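Local coordinates for putative cell invasion protein with MAC/Perforin domain (Bacteroides thetaiotaomicron VPI-5482, PDB 3KK7) that is of unknown function but belongs to the MACPF family and may act in cell invasion or at membranes, at residues 88-92 / 182-187; 120-125 / 338-344; 297-303 / 322-327; 443-447 / 474-478; 486-490 / 502-506. The contacts are given in a common frame with arbitrary orientation. Residue numbers count along the deposited sequence, not the author numbering.

Contact 1: 88-92 / 182-187; sequences RYPSY and KIAADY. With EDO (1,2-ethanediol), chain E.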
# COMPACT_ATOMS: atom_id res chain seq x y z
N ARG A 88 10.32 19.19 -15.16
CA ARG A 88 10.03 18.79 -16.54
C ARG A 88 8.56 19.11 -16.94
O ARG A 88 8.32 19.64 -18.02
CB ARG A 88 10.31 17.30 -16.66
CG ARG A 88 10.08 16.70 -18.01
CD ARG A 88 11.07 17.15 -19.02
NE ARG A 88 10.74 16.43 -20.24
CZ ARG A 88 11.40 15.40 -20.73
NH1 ARG A 88 12.51 14.97 -20.16
NH2 ARG A 88 10.94 14.80 -21.82
N TYR A 89 7.62 18.77 -16.06
CA TYR A 89 6.19 18.95 -16.32
C TYR A 89 5.50 19.72 -15.18
O TYR A 89 4.87 19.12 -14.31
CB TYR A 89 5.52 17.58 -16.46
CG TYR A 89 6.15 16.63 -17.43
CD1 TYR A 89 6.25 16.94 -18.77
CD2 TYR A 89 6.61 15.41 -17.01
CE1 TYR A 89 6.83 16.07 -19.65
CE2 TYR A 89 7.17 14.51 -17.88
CZ TYR A 89 7.28 14.84 -19.20
OH TYR A 89 7.85 13.92 -20.04
N PRO A 90 5.61 21.04 -15.16
CA PRO A 90 5.03 21.81 -14.02
C PRO A 90 3.52 21.67 -13.81
O PRO A 90 3.01 21.94 -12.71
CB PRO A 90 5.36 23.28 -14.34
CG PRO A 90 6.04 23.29 -15.66
CD PRO A 90 6.37 21.88 -16.09
N SER A 91 2.80 21.27 -14.86
CA SER A 91 1.34 21.18 -14.79
C SER A 91 0.87 19.91 -14.08
O SER A 91 -0.30 19.77 -13.88
CB SER A 91 0.73 21.26 -16.20
OG SER A 91 0.98 20.06 -16.91
N TYR A 92 1.78 19.01 -13.67
CA TYR A 92 1.39 17.82 -12.90
C TYR A 92 0.88 18.16 -11.51
O TYR A 92 0.23 17.34 -10.87
CB TYR A 92 2.55 16.80 -12.78
CG TYR A 92 2.64 15.79 -13.93
CD1 TYR A 92 2.64 14.41 -13.69
CD2 TYR A 92 2.71 16.23 -15.25
CE1 TYR A 92 2.71 13.50 -14.75
CE2 TYR A 92 2.78 15.33 -16.30
CZ TYR A 92 2.78 13.98 -16.05
OH TYR A 92 2.86 13.14 -17.13
N LYS A 182 4.18 7.38 -16.50
CA LYS A 182 5.37 8.19 -16.72
C LYS A 182 6.11 8.36 -15.42
O LYS A 182 7.35 8.26 -15.40
CB LYS A 182 5.01 9.58 -17.23
CG LYS A 182 5.01 9.72 -18.71
CD LYS A 182 5.62 11.02 -19.15
CE LYS A 182 5.79 11.00 -20.61
NZ LYS A 182 6.74 9.94 -21.11
N ILE A 183 5.36 8.63 -14.33
CA ILE A 183 5.96 8.85 -13.01
C ILE A 183 6.68 7.58 -12.55
O ILE A 183 7.82 7.64 -12.09
CB ILE A 183 4.94 9.30 -11.99
CG1 ILE A 183 4.46 10.70 -12.32
CG2 ILE A 183 5.51 9.31 -10.57
CD1 ILE A 183 3.35 11.23 -11.37
N ALA A 184 6.00 6.44 -12.73
CA ALA A 184 6.54 5.12 -12.34
C ALA A 184 7.88 4.83 -13.03
O ALA A 184 8.87 4.47 -12.38
CB ALA A 184 5.53 4.00 -12.62
N ALA A 185 7.88 5.04 -14.35
CA ALA A 185 9.05 4.85 -15.23
C ALA A 185 10.29 5.67 -14.88
O ALA A 185 11.42 5.15 -14.95
CB ALA A 185 8.63 5.16 -16.71
N ASP A 186 10.09 6.94 -14.52
CA ASP A 186 11.19 7.90 -14.46
C ASP A 186 11.25 8.89 -13.27
O ASP A 186 12.26 9.49 -13.07
CB ASP A 186 11.19 8.72 -15.77
CG ASP A 186 11.87 8.00 -16.93
OD1 ASP A 186 13.11 7.83 -16.85
OD2 ASP A 186 11.21 7.62 -17.92
N TYR A 187 10.19 9.03 -12.48
CA TYR A 187 10.15 10.08 -11.46
C TYR A 187 9.98 9.61 -10.00
O TYR A 187 9.61 10.40 -9.11
CB TYR A 187 9.08 11.10 -11.85
CG TYR A 187 9.45 11.78 -13.15
CD1 TYR A 187 10.34 12.86 -13.17
CD2 TYR A 187 8.99 11.29 -14.38
CE1 TYR A 187 10.74 13.45 -14.34
CE2 TYR A 187 9.40 11.89 -15.57
CZ TYR A 187 10.27 12.98 -15.53
OH TYR A 187 10.65 13.62 -16.69
C1 EDO E . 10.49 11.34 -19.32
O1 EDO E . 9.86 12.49 -18.76
C2 EDO E . 9.51 10.62 -20.24
O2 EDO E . 9.43 11.27 -21.52

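Contact 2: 120-125 / 338-344; sequences FTKTVK and LQDGGLY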
# COMPACT_ATOMS: atom_id res chain seq x y z
N PHE A 120 -13.13 7.31 5.74
CA PHE A 120 -11.83 6.88 5.19
C PHE A 120 -11.97 6.26 3.80
O PHE A 120 -11.21 6.60 2.89
CB PHE A 120 -11.11 5.90 6.12
CG PHE A 120 -9.83 5.38 5.55
CD1 PHE A 120 -8.83 6.24 5.21
CD2 PHE A 120 -9.65 4.03 5.32
CE1 PHE A 120 -7.65 5.77 4.65
CE2 PHE A 120 -8.48 3.57 4.76
CZ PHE A 120 -7.48 4.44 4.43
N THR A 121 -12.97 5.38 3.64
CA THR A 121 -13.22 4.67 2.40
C THR A 121 -13.21 5.56 1.18
O THR A 121 -12.60 5.24 0.15
CB THR A 121 -14.56 3.95 2.47
OG1 THR A 121 -14.49 2.98 3.52
CG2 THR A 121 -14.94 3.30 1.12
N LYS A 122 -13.89 6.69 1.29
CA LYS A 122 -14.04 7.57 0.13
C LYS A 122 -12.80 8.37 -0.20
O LYS A 122 -12.74 8.95 -1.27
CB LYS A 122 -15.24 8.49 0.30
CG LYS A 122 -15.06 9.60 1.30
CD LYS A 122 -16.43 10.27 1.52
CE LYS A 122 -16.36 11.45 2.46
NZ LYS A 122 -17.64 12.22 2.45
N THR A 123 -11.81 8.41 0.72
CA THR A 123 -10.51 9.02 0.44
C THR A 123 -9.62 8.17 -0.48
O THR A 123 -8.71 8.68 -1.09
CB THR A 123 -9.68 9.32 1.71
OG1 THR A 123 -9.12 8.11 2.24
CG2 THR A 123 -10.50 10.03 2.73
N VAL A 124 -9.87 6.87 -0.55
CA VAL A 124 -9.07 6.00 -1.38
C VAL A 124 -9.66 5.96 -2.77
O VAL A 124 -10.89 5.99 -2.95
CB VAL A 124 -8.97 4.59 -0.78
CG1 VAL A 124 -8.10 3.66 -1.65
CG2 VAL A 124 -8.41 4.67 0.67
N LYS A 125 -8.77 5.94 -3.76
CA LYS A 125 -9.14 5.89 -5.16
C LYS A 125 -10.31 4.94 -5.45
O LYS A 125 -10.25 3.76 -5.20
CB LYS A 125 -7.93 5.42 -5.96
CG LYS A 125 -8.15 5.19 -7.40
CD LYS A 125 -7.08 4.27 -7.93
CE LYS A 125 -7.03 4.26 -9.46
NZ LYS A 125 -6.22 3.10 -9.89
N LEU A 338 -8.16 14.87 3.72
CA LEU A 338 -7.97 14.29 2.40
C LEU A 338 -9.18 14.57 1.49
O LEU A 338 -10.31 14.64 1.95
CB LEU A 338 -7.76 12.78 2.52
CG LEU A 338 -6.52 12.31 3.30
CD1 LEU A 338 -6.59 10.82 3.60
CD2 LEU A 338 -5.23 12.64 2.54
N GLN A 339 -8.90 14.74 0.21
CA GLN A 339 -9.93 14.85 -0.81
C GLN A 339 -10.44 13.46 -1.10
O GLN A 339 -9.73 12.48 -0.93
CB GLN A 339 -9.33 15.39 -2.11
CG GLN A 339 -8.89 16.81 -2.04
CD GLN A 339 -8.35 17.31 -3.37
OE1 GLN A 339 -8.87 16.95 -4.45
NE2 GLN A 339 -7.33 18.17 -3.31
N ASP A 340 -11.68 13.38 -1.57
CA ASP A 340 -12.20 12.10 -2.00
C ASP A 340 -11.26 11.58 -3.08
O ASP A 340 -10.86 12.31 -3.98
CB ASP A 340 -13.62 12.22 -2.55
CG ASP A 340 -14.66 12.58 -1.48
OD1 ASP A 340 -14.33 12.70 -0.28
OD2 ASP A 340 -15.82 12.78 -1.86
N GLY A 341 -10.87 10.32 -2.97
CA GLY A 341 -9.92 9.76 -3.90
C GLY A 341 -8.54 10.39 -3.87
O GLY A 341 -7.82 10.30 -4.86
N GLY A 342 -8.17 11.01 -2.74
CA GLY A 342 -6.85 11.63 -2.56
C GLY A 342 -5.72 10.68 -2.18
O GLY A 342 -4.59 11.12 -1.98
N LEU A 343 -6.04 9.39 -2.03
CA LEU A 343 -5.05 8.35 -1.72
C LEU A 343 -5.06 7.28 -2.81
O LEU A 343 -6.08 6.70 -3.10
CB LEU A 343 -5.32 7.68 -0.36
CG LEU A 343 -5.18 8.48 0.93
CD1 LEU A 343 -5.62 7.62 2.12
CD2 LEU A 343 -3.75 8.97 1.10
N TYR A 344 -3.90 7.03 -3.39
CA TYR A 344 -3.73 6.06 -4.46
C TYR A 344 -2.88 4.91 -3.97
O TYR A 344 -1.95 5.12 -3.22
CB TYR A 344 -3.05 6.72 -5.67
CG TYR A 344 -4.05 7.24 -6.68
CD1 TYR A 344 -5.01 8.17 -6.30
CD2 TYR A 344 -4.06 6.76 -7.99
CE1 TYR A 344 -5.94 8.63 -7.20
CE2 TYR A 344 -5.01 7.22 -8.91
CZ TYR A 344 -5.93 8.14 -8.50
OH TYR A 344 -6.86 8.63 -9.36

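Contact 3: 297-303 / 322-327; sequences TLGGAYG and PWLQSL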
# COMPACT_ATOMS: atom_id res chain seq x y z
N THR A 297 -4.31 19.56 17.78
CA THR A 297 -4.43 20.56 16.72
C THR A 297 -3.38 20.27 15.68
O THR A 297 -2.30 19.76 15.99
CB THR A 297 -4.30 22.00 17.24
OG1 THR A 297 -3.12 22.13 18.02
CG2 THR A 297 -5.50 22.37 18.09
N LEU A 298 -3.73 20.54 14.43
CA LEU A 298 -2.85 20.34 13.29
C LEU A 298 -2.58 21.72 12.72
O LEU A 298 -3.51 22.39 12.27
CB LEU A 298 -3.50 19.49 12.22
CG LEU A 298 -3.89 18.07 12.59
CD1 LEU A 298 -4.39 17.36 11.35
CD2 LEU A 298 -2.75 17.33 13.18
N GLY A 299 -1.32 22.15 12.76
CA GLY A 299 -0.93 23.45 12.24
C GLY A 299 -1.23 24.55 13.22
O GLY A 299 -1.62 24.30 14.36
N GLY A 300 -1.06 25.79 12.77
CA GLY A 300 -1.25 26.97 13.62
C GLY A 300 -0.21 27.03 14.72
O GLY A 300 0.83 26.38 14.63
N ALA A 301 -0.49 27.81 15.75
CA ALA A 301 0.39 27.95 16.89
C ALA A 301 -0.50 28.05 18.09
O ALA A 301 -1.70 28.22 17.94
CB ALA A 301 1.25 29.18 16.77
N TYR A 302 0.08 27.91 19.29
CA TYR A 302 -0.62 28.12 20.56
C TYR A 302 -1.72 27.08 20.78
O TYR A 302 -2.73 27.33 21.46
CB TYR A 302 -1.17 29.55 20.66
CG TYR A 302 -0.11 30.61 20.43
CD1 TYR A 302 0.80 30.95 21.45
CD2 TYR A 302 0.02 31.25 19.18
CE1 TYR A 302 1.80 31.92 21.23
CE2 TYR A 302 1.01 32.22 18.96
CZ TYR A 302 1.91 32.54 19.98
OH TYR A 302 2.89 33.49 19.76
N GLY A 303 -1.50 25.90 20.23
CA GLY A 303 -2.46 24.81 20.31
C GLY A 303 -1.91 23.57 20.98
O GLY A 303 -1.29 23.64 22.03
N PRO A 322 -6.77 31.39 20.84
CA PRO A 322 -5.45 31.80 20.32
C PRO A 322 -5.00 30.96 19.14
O PRO A 322 -4.47 31.50 18.16
CB PRO A 322 -4.51 31.58 21.51
CG PRO A 322 -5.40 31.69 22.70
CD PRO A 322 -6.69 31.04 22.26
N TRP A 323 -5.21 29.64 19.23
CA TRP A 323 -4.85 28.77 18.12
C TRP A 323 -5.65 29.11 16.84
O TRP A 323 -5.09 29.16 15.74
CB TRP A 323 -5.03 27.30 18.50
CG TRP A 323 -4.86 26.42 17.36
CD1 TRP A 323 -3.68 25.95 16.83
CD2 TRP A 323 -5.90 25.89 16.54
NE1 TRP A 323 -3.94 25.15 15.74
CE2 TRP A 323 -5.30 25.10 15.55
CE3 TRP A 323 -7.28 25.99 16.57
CZ2 TRP A 323 -6.03 24.43 14.59
CZ3 TRP A 323 -8.01 25.33 15.62
CH2 TRP A 323 -7.38 24.55 14.64
N LEU A 324 -6.95 29.35 16.98
CA LEU A 324 -7.77 29.64 15.83
C LEU A 324 -7.24 30.88 15.15
O LEU A 324 -7.07 30.91 13.94
CB LEU A 324 -9.23 29.83 16.24
CG LEU A 324 -10.21 30.12 15.09
CD1 LEU A 324 -10.32 28.92 14.18
CD2 LEU A 324 -11.57 30.51 15.64
N GLN A 325 -6.93 31.92 15.92
CA GLN A 325 -6.48 33.15 15.31
C GLN A 325 -5.01 33.11 14.89
O GLN A 325 -4.56 33.99 14.19
CB GLN A 325 -6.82 34.36 16.18
CG GLN A 325 -6.16 34.43 17.52
CD GLN A 325 -6.82 35.47 18.43
OE1 GLN A 325 -8.06 35.61 18.45
NE2 GLN A 325 -6.01 36.19 19.21
N SER A 326 -4.28 32.08 15.28
CA SER A 326 -2.94 31.87 14.76
C SER A 326 -3.02 31.44 13.29
O SER A 326 -2.04 31.58 12.54
CB SER A 326 -2.22 30.80 15.55
OG SER A 326 -2.67 29.51 15.13
N LEU A 327 -4.18 30.90 12.90
CA LEU A 327 -4.37 30.39 11.53
C LEU A 327 -4.49 31.50 10.48
O LEU A 327 -4.54 31.22 9.28
CB LEU A 327 -5.59 29.46 11.47
CG LEU A 327 -5.53 28.17 12.29
CD1 LEU A 327 -6.84 27.35 12.18
CD2 LEU A 327 -4.31 27.34 11.89
O HOH W 1 -5.32 27.76 21.87

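Contact 4: 443-447 / 474-478; sequences KSKYY and VDEKG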
# COMPACT_ATOMS: atom_id res chain seq x y z
N LYS A 443 17.99 -24.63 -18.88
CA LYS A 443 18.00 -23.47 -17.98
C LYS A 443 19.33 -23.33 -17.22
O LYS A 443 19.80 -22.22 -16.97
CB LYS A 443 16.80 -23.50 -17.01
CG LYS A 443 15.40 -23.41 -17.67
CD LYS A 443 15.34 -22.41 -18.83
CE LYS A 443 13.91 -22.10 -19.25
NZ LYS A 443 13.85 -21.66 -20.65
N SER A 444 19.94 -24.47 -16.90
CA SER A 444 21.26 -24.52 -16.26
C SER A 444 22.33 -23.69 -16.99
O SER A 444 23.29 -23.25 -16.39
CB SER A 444 21.71 -25.99 -16.18
OG SER A 444 22.80 -26.15 -15.32
N LYS A 445 22.16 -23.50 -18.30
CA LYS A 445 23.10 -22.69 -19.10
C LYS A 445 23.06 -21.21 -18.71
O LYS A 445 24.01 -20.48 -18.96
CB LYS A 445 22.78 -22.79 -20.60
CG LYS A 445 22.97 -24.16 -21.28
CD LYS A 445 22.16 -24.20 -22.61
CE LYS A 445 22.86 -24.91 -23.78
NZ LYS A 445 22.89 -26.37 -23.66
N TYR A 446 21.95 -20.77 -18.12
CA TYR A 446 21.72 -19.36 -17.81
C TYR A 446 21.59 -19.07 -16.30
O TYR A 446 21.95 -17.98 -15.85
CB TYR A 446 20.45 -18.89 -18.56
CG TYR A 446 20.45 -19.31 -20.01
CD1 TYR A 446 21.16 -18.59 -20.97
CD2 TYR A 446 19.77 -20.45 -20.42
CE1 TYR A 446 21.19 -19.00 -22.32
CE2 TYR A 446 19.78 -20.87 -21.77
CZ TYR A 446 20.50 -20.14 -22.71
OH TYR A 446 20.51 -20.55 -24.03
N TYR A 447 21.09 -20.05 -15.53
CA TYR A 447 20.80 -19.87 -14.11
C TYR A 447 21.61 -20.87 -13.30
O TYR A 447 21.60 -22.07 -13.61
CB TYR A 447 19.33 -20.16 -13.80
CG TYR A 447 18.30 -19.25 -14.42
CD1 TYR A 447 17.77 -19.50 -15.69
CD2 TYR A 447 17.79 -18.18 -13.71
CE1 TYR A 447 16.78 -18.66 -16.24
CE2 TYR A 447 16.80 -17.35 -14.25
CZ TYR A 447 16.31 -17.59 -15.50
OH TYR A 447 15.34 -16.75 -15.98
N VAL A 474 9.14 -18.24 -23.02
CA VAL A 474 10.33 -17.69 -22.38
C VAL A 474 11.51 -18.33 -23.06
O VAL A 474 11.51 -19.54 -23.28
CB VAL A 474 10.39 -17.95 -20.88
CG1 VAL A 474 11.82 -17.79 -20.39
CG2 VAL A 474 9.45 -16.99 -20.15
N ASP A 475 12.48 -17.50 -23.44
CA ASP A 475 13.66 -17.95 -24.17
C ASP A 475 14.82 -17.04 -23.79
O ASP A 475 14.95 -15.91 -24.27
CB ASP A 475 13.39 -17.97 -25.69
CG ASP A 475 14.63 -18.37 -26.53
OD1 ASP A 475 15.79 -18.24 -26.07
OD2 ASP A 475 14.41 -18.79 -27.68
N GLU A 476 15.67 -17.57 -22.93
CA GLU A 476 16.82 -16.85 -22.43
C GLU A 476 17.75 -16.35 -23.55
O GLU A 476 18.50 -15.40 -23.33
CB GLU A 476 17.60 -17.73 -21.45
CG GLU A 476 16.90 -17.92 -20.09
CD GLU A 476 15.70 -18.85 -20.12
OE1 GLU A 476 15.68 -19.74 -20.97
OE2 GLU A 476 14.77 -18.69 -19.28
N LYS A 477 17.68 -16.95 -24.75
CA LYS A 477 18.57 -16.57 -25.86
C LYS A 477 18.14 -15.30 -26.58
O LYS A 477 18.96 -14.69 -27.26
CB LYS A 477 18.68 -17.68 -26.93
CG LYS A 477 19.01 -19.07 -26.41
CD LYS A 477 19.51 -19.97 -27.55
CE LYS A 477 19.18 -21.45 -27.33
NZ LYS A 477 17.74 -21.75 -27.65
N GLY A 478 16.88 -14.91 -26.44
CA GLY A 478 16.32 -13.84 -27.28
C GLY A 478 16.25 -12.46 -26.66
O GLY A 478 15.28 -11.73 -26.89
O HOH W 2 11.26 -21.53 -21.07

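Contact 5: 486-490 / 502-506; sequences NTNIW and AYYDD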
# COMPACT_ATOMS: atom_id res chain seq x y z
N ASN A 486 17.70 7.60 -15.07
CA ASN A 486 17.07 8.29 -13.94
C ASN A 486 17.00 7.39 -12.71
O ASN A 486 17.21 7.85 -11.60
CB ASN A 486 15.62 8.73 -14.23
CG ASN A 486 15.53 9.81 -15.27
OD1 ASN A 486 16.10 10.89 -15.12
ND2 ASN A 486 14.77 9.54 -16.34
N THR A 487 16.67 6.13 -12.92
CA THR A 487 16.31 5.25 -11.82
C THR A 487 17.34 4.17 -11.53
O THR A 487 17.28 3.53 -10.50
CB THR A 487 14.99 4.59 -12.13
OG1 THR A 487 15.16 3.72 -13.25
CG2 THR A 487 13.95 5.62 -12.48
N ASN A 488 18.28 3.96 -12.46
CA ASN A 488 19.29 2.90 -12.37
C ASN A 488 18.71 1.49 -12.31
O ASN A 488 19.23 0.61 -11.65
CB ASN A 488 20.30 3.17 -11.24
CG ASN A 488 21.38 4.17 -11.67
OD1 ASN A 488 22.02 3.97 -12.71
ND2 ASN A 488 21.59 5.23 -10.89
N ILE A 489 17.64 1.27 -13.05
CA ILE A 489 17.06 -0.05 -13.17
C ILE A 489 17.49 -0.64 -14.50
O ILE A 489 17.53 0.07 -15.53
CB ILE A 489 15.52 -0.02 -13.07
CG1 ILE A 489 15.12 0.57 -11.71
CG2 ILE A 489 14.93 -1.41 -13.26
CD1 ILE A 489 13.65 0.77 -11.51
N TRP A 490 17.86 -1.91 -14.47
CA TRP A 490 18.14 -2.66 -15.68
C TRP A 490 16.83 -3.27 -16.11
O TRP A 490 16.08 -3.77 -15.27
CB TRP A 490 19.17 -3.76 -15.43
CG TRP A 490 20.59 -3.30 -15.49
CD1 TRP A 490 21.44 -3.15 -14.43
CD2 TRP A 490 21.35 -2.95 -16.66
NE1 TRP A 490 22.67 -2.73 -14.86
CE2 TRP A 490 22.65 -2.59 -16.22
CE3 TRP A 490 21.07 -2.93 -18.03
CZ2 TRP A 490 23.66 -2.19 -17.11
CZ3 TRP A 490 22.08 -2.53 -18.92
CH2 TRP A 490 23.36 -2.17 -18.45
N ALA A 502 13.12 -7.02 -14.69
CA ALA A 502 13.78 -5.78 -14.22
C ALA A 502 14.52 -5.97 -12.88
O ALA A 502 14.19 -6.86 -12.12
CB ALA A 502 12.74 -4.64 -14.10
N TYR A 503 15.52 -5.14 -12.61
CA TYR A 503 16.19 -5.12 -11.30
C TYR A 503 17.05 -3.86 -11.13
O TYR A 503 17.66 -3.40 -12.10
CB TYR A 503 17.05 -6.39 -11.03
CG TYR A 503 18.23 -6.68 -11.96
CD1 TYR A 503 18.12 -7.58 -13.02
CD2 TYR A 503 19.48 -6.08 -11.76
CE1 TYR A 503 19.22 -7.84 -13.87
CE2 TYR A 503 20.57 -6.33 -12.59
CZ TYR A 503 20.43 -7.21 -13.64
OH TYR A 503 21.52 -7.45 -14.46
N TYR A 504 17.07 -3.31 -9.92
CA TYR A 504 17.97 -2.20 -9.58
C TYR A 504 19.43 -2.63 -9.76
O TYR A 504 19.76 -3.79 -9.55
CB TYR A 504 17.73 -1.69 -8.16
CG TYR A 504 18.67 -0.57 -7.79
CD1 TYR A 504 18.44 0.74 -8.20
CD2 TYR A 504 19.85 -0.84 -7.07
CE1 TYR A 504 19.34 1.77 -7.89
CE2 TYR A 504 20.75 0.18 -6.75
CZ TYR A 504 20.49 1.47 -7.16
OH TYR A 504 21.40 2.44 -6.84
N ASP A 505 20.30 -1.69 -10.15
CA ASP A 505 21.67 -1.99 -10.57
C ASP A 505 22.63 -2.22 -9.40
O ASP A 505 23.44 -1.36 -9.03
CB ASP A 505 22.21 -0.89 -11.49
CG ASP A 505 23.52 -1.29 -12.17
OD1 ASP A 505 23.86 -2.49 -12.16
OD2 ASP A 505 24.19 -0.42 -12.76
N ASP A 506 22.50 -3.41 -8.84
CA ASP A 506 23.41 -3.90 -7.84
C ASP A 506 23.58 -5.36 -8.14
O ASP A 506 22.63 -6.12 -8.07
CB ASP A 506 22.88 -3.70 -6.43
CG ASP A 506 23.95 -3.94 -5.35
OD1 ASP A 506 24.86 -4.79 -5.53
OD2 ASP A 506 23.87 -3.28 -4.30

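Contact 1: 88-92 / 182-187
Side-chain packing between a loop and a helix end joins 88-92, the link from helix 82-88 to strand 93-108, to 182-187 at the C-terminal part of helix 177-186 in the MACPF region. The backbones stay apart, the nearest CA pairs being 10.1 Å (Arg-88 to Tyr-187 and Tyr-92 to Ile-183), so long side chains bridge the gap. Tyr-92 CD1 meets Ile-183 CD1 at 4.0 Å, the methyl lying at the edge of the ring, and Tyr-92 OH is 4.0 Å from Lys-182 CD. Tyr-89 touches both Lys-182 and Tyr-187: its OH lies 3.6 Å from Lys-182 CE and its CE2 4.1 Å from Tyr-187 CE2. Arg-88 adds its aliphatic part, CG sitting 3.4 Å from Tyr-187 OH. A 1,2-ethanediol, probably from the crystallisation liquor, joins the two phenols, with O1 hydrogen-bonded to Tyr-89 OH at 2.8 Å and, very short, to Tyr-187 OH at 2.5 Å. The turn is held by Tyr-92 N to Tyr-89 O (3.2 Å), and both tyrosines have their CA-to-CB bonds toward 182-187. Leu-85 of helix 82-88 packs on Tyr-92, Ile-183 and Tyr-187, while Lys-182 and Ala-185 reach helix 529-535, so that helix 177-186 touches both helices.

Contact 2: 120-125 / 338-344
Three backbone hydrogen bonds, each 2.9 Å long, tie the loop 120-125 to the turn and strand start at 338-344: Gly-341 N to Lys-122 O, Leu-343 N to Thr-123 O, and Lys-125 N to Leu-343 O. The last two frame Val-124, whose single beta bridge with Leu-343 fastens the loop to strand 343-345 of the sheet. Two CA-H...O contacts add to them, from Asp-340 CA to Lys-122 O (3.3 Å) and from Val-124 CA to Leu-343 O (3.5 Å). A type II turn from Gln-339 to Gly-342, closed by Gly-342 N to Gln-339 O at 2.8 Å, places Gly-341 N and, just after it, Leu-343 N toward the carbonyls of Lys-122 and Thr-123. Glycine suits both later positions: Gly-341 has positive phi, and a CB on Gly-342 would clash with Gln-339 O. On the loop side, Thr-123 OG1 donates to Phe-120 O (2.7 Å). Outward, Leu-343 CD1 packs on Phe-120 CE1 at 3.7 Å, Thr-123 CG2 meets Leu-338 CB at 3.9 Å, and Lys-125 CD makes a CH-pi contact over the Tyr-344 ring, 4.0 Å from its centroid, while its amine forms a salt bridge with Asp-348. Strand 211-218 pairs with 334-338 and with 343-345, on the two sides of the turn. The polar part is thus main-chain to main-chain, with glycines allowing the turn, while side chains supply apolar and CH-pi contacts.

Contact 3: 297-303 / 322-327
Two hydrogen bonds link the loop that leaves strand 288-298 to helix 321-326: the indole Trp-323 NE1 donates to Gly-299 O at 2.8 Å, and Ala-301 N donates to Ser-326 OG at 2.8 Å. That hydroxyl in turn donates a hydrogen bond to Trp-323 O (2.5 Å), so one serine joins loop and helix. Water 1 bridges Tyr-302 O (2.7 Å) and Trp-323 N (3.2 Å), and Trp-323 CA makes a CA-H...O contact with Ala-301 O at 3.2 Å. The loop thus wraps round the tryptophan beside the large curled sheet of the MACPF region, where Ala-222 of strand 220-230 and Leu-272 also touch the indole. Aromatic and apolar contacts complete the fit: Thr-297 CG2 makes a CH-pi contact over the five-membered ring of Trp-323, 3.8 Å from its centroid, and Tyr-302 CB meets Pro-322 CB at 4.0 Å. A CB would not fit at Gly-300, whose phi is positive, or at Gly-303: the first would clash with Trp-323, Ser-326 and Leu-327, the second with Trp-323.

Contact 4: 443-447 / 474-478
One acidic side chain, Glu-476, serves two kinds of contact at once: its CB lies 3.5 Å from the centroid of the Tyr-446 ring, 9° off the ring normal, as a CH-pi contact, while its OE1 takes a hydrogen-bonded salt bridge from Lys-443 NZ at 2.7 Å. OE2 lies at the edge of the Tyr-447 ring, 3.6 Å from CE1. Water 2 extends the charged end, accepting from Lys-443 NZ (2.6 Å) and donating to Val-474 O (3.0 Å). Both segments are connecting loops: 443-447 follows helix 429-443 and leads to strand 450-454, whereas the loop 474-478 runs from strand 468-472 to strand 480-484, thus passing from the D2 sheet to the D3 sheet. A type I turn from Asp-475 to Gly-478 carries an Asx turn, Lys-477 N donating to Asp-475 OD1 at 2.6 Å. Next along that turn, Lys-477 CG sits 3.2 Å from Tyr-446 OH. Trp-518 meets Tyr-446 edge-to-face and also touches Tyr-447, while Phe-410 packs against Lys-443, Tyr-447 and Glu-476.

Contact 5: 486-490 / 502-506
Trp-490 has by far the largest buried surface in this pairing of strands 489-494 and 499-504, a beta hairpin in the D3 region. Its backbone and that of Tyr-503 make the antiparallel hydrogen-bonded pair: Trp-490 N donates to Tyr-503 O (2.8 Å) and Tyr-503 N to Trp-490 O (3.0 Å). The indole and the phenol lie on one face of the sheet. Trp-490 CB sits over the Tyr-503 ring, 4.1 Å from its centroid, and CD1 approaches Tyr-503 CE2 at 3.8 Å; the rings themselves are oblique, with planes at 42°. Lys-481 lies against the indole as a cation-pi partner. Asn-488, next before the strand, adds one more backbone hydrogen bond beyond the ladder, its O accepting from Asp-505 N at 2.9 Å, and its CB packs 3.8 Å from Tyr-504 CE1; Asn-488 OD1 is hydrogen-bonded to Lys-483 NZ. On the other face Ile-489 and Tyr-504 form a non-hydrogen-bonded pair, with Ile-489 CG2 4.0 Å from Ala-502 CB. That face meets helix 190-198, where Tyr-197 touches Ile-489, Ala-502 and Tyr-504. Past the last pair, Asp-505 is the centre of an inverse gamma turn, and Asp-506 OD1 caps Tyr-508 N near helix 508-512. Main-chain bonds fix the register, while one face relies on an aromatic pair beside lysine and the other on apolar contacts with a helix.

Overall arrangement
Contacts 1, 2 and 3 lie in the MACPF region, contact 4 in the D2 part and contact 5 in D3. None is wholly core; contact 2, about 13 Å from the chain centre, has the most buried residues, while contacts 3 and 4 are peripheral, with their centres about 63 Å apart on opposite sides of it. Contacts 2 and 3 reach the same large sheet, yet contact 2 uses main-chain bonds and contact 3 a tryptophan and a serine. Contact 4 alone has a salt bridge across its segments, and contact 5 is a short antiparallel pairing at the open end of a hairpin. Contacts 1 and 5 touch through Asp-186 and Asn-486, joining the MACPF and D3 parts.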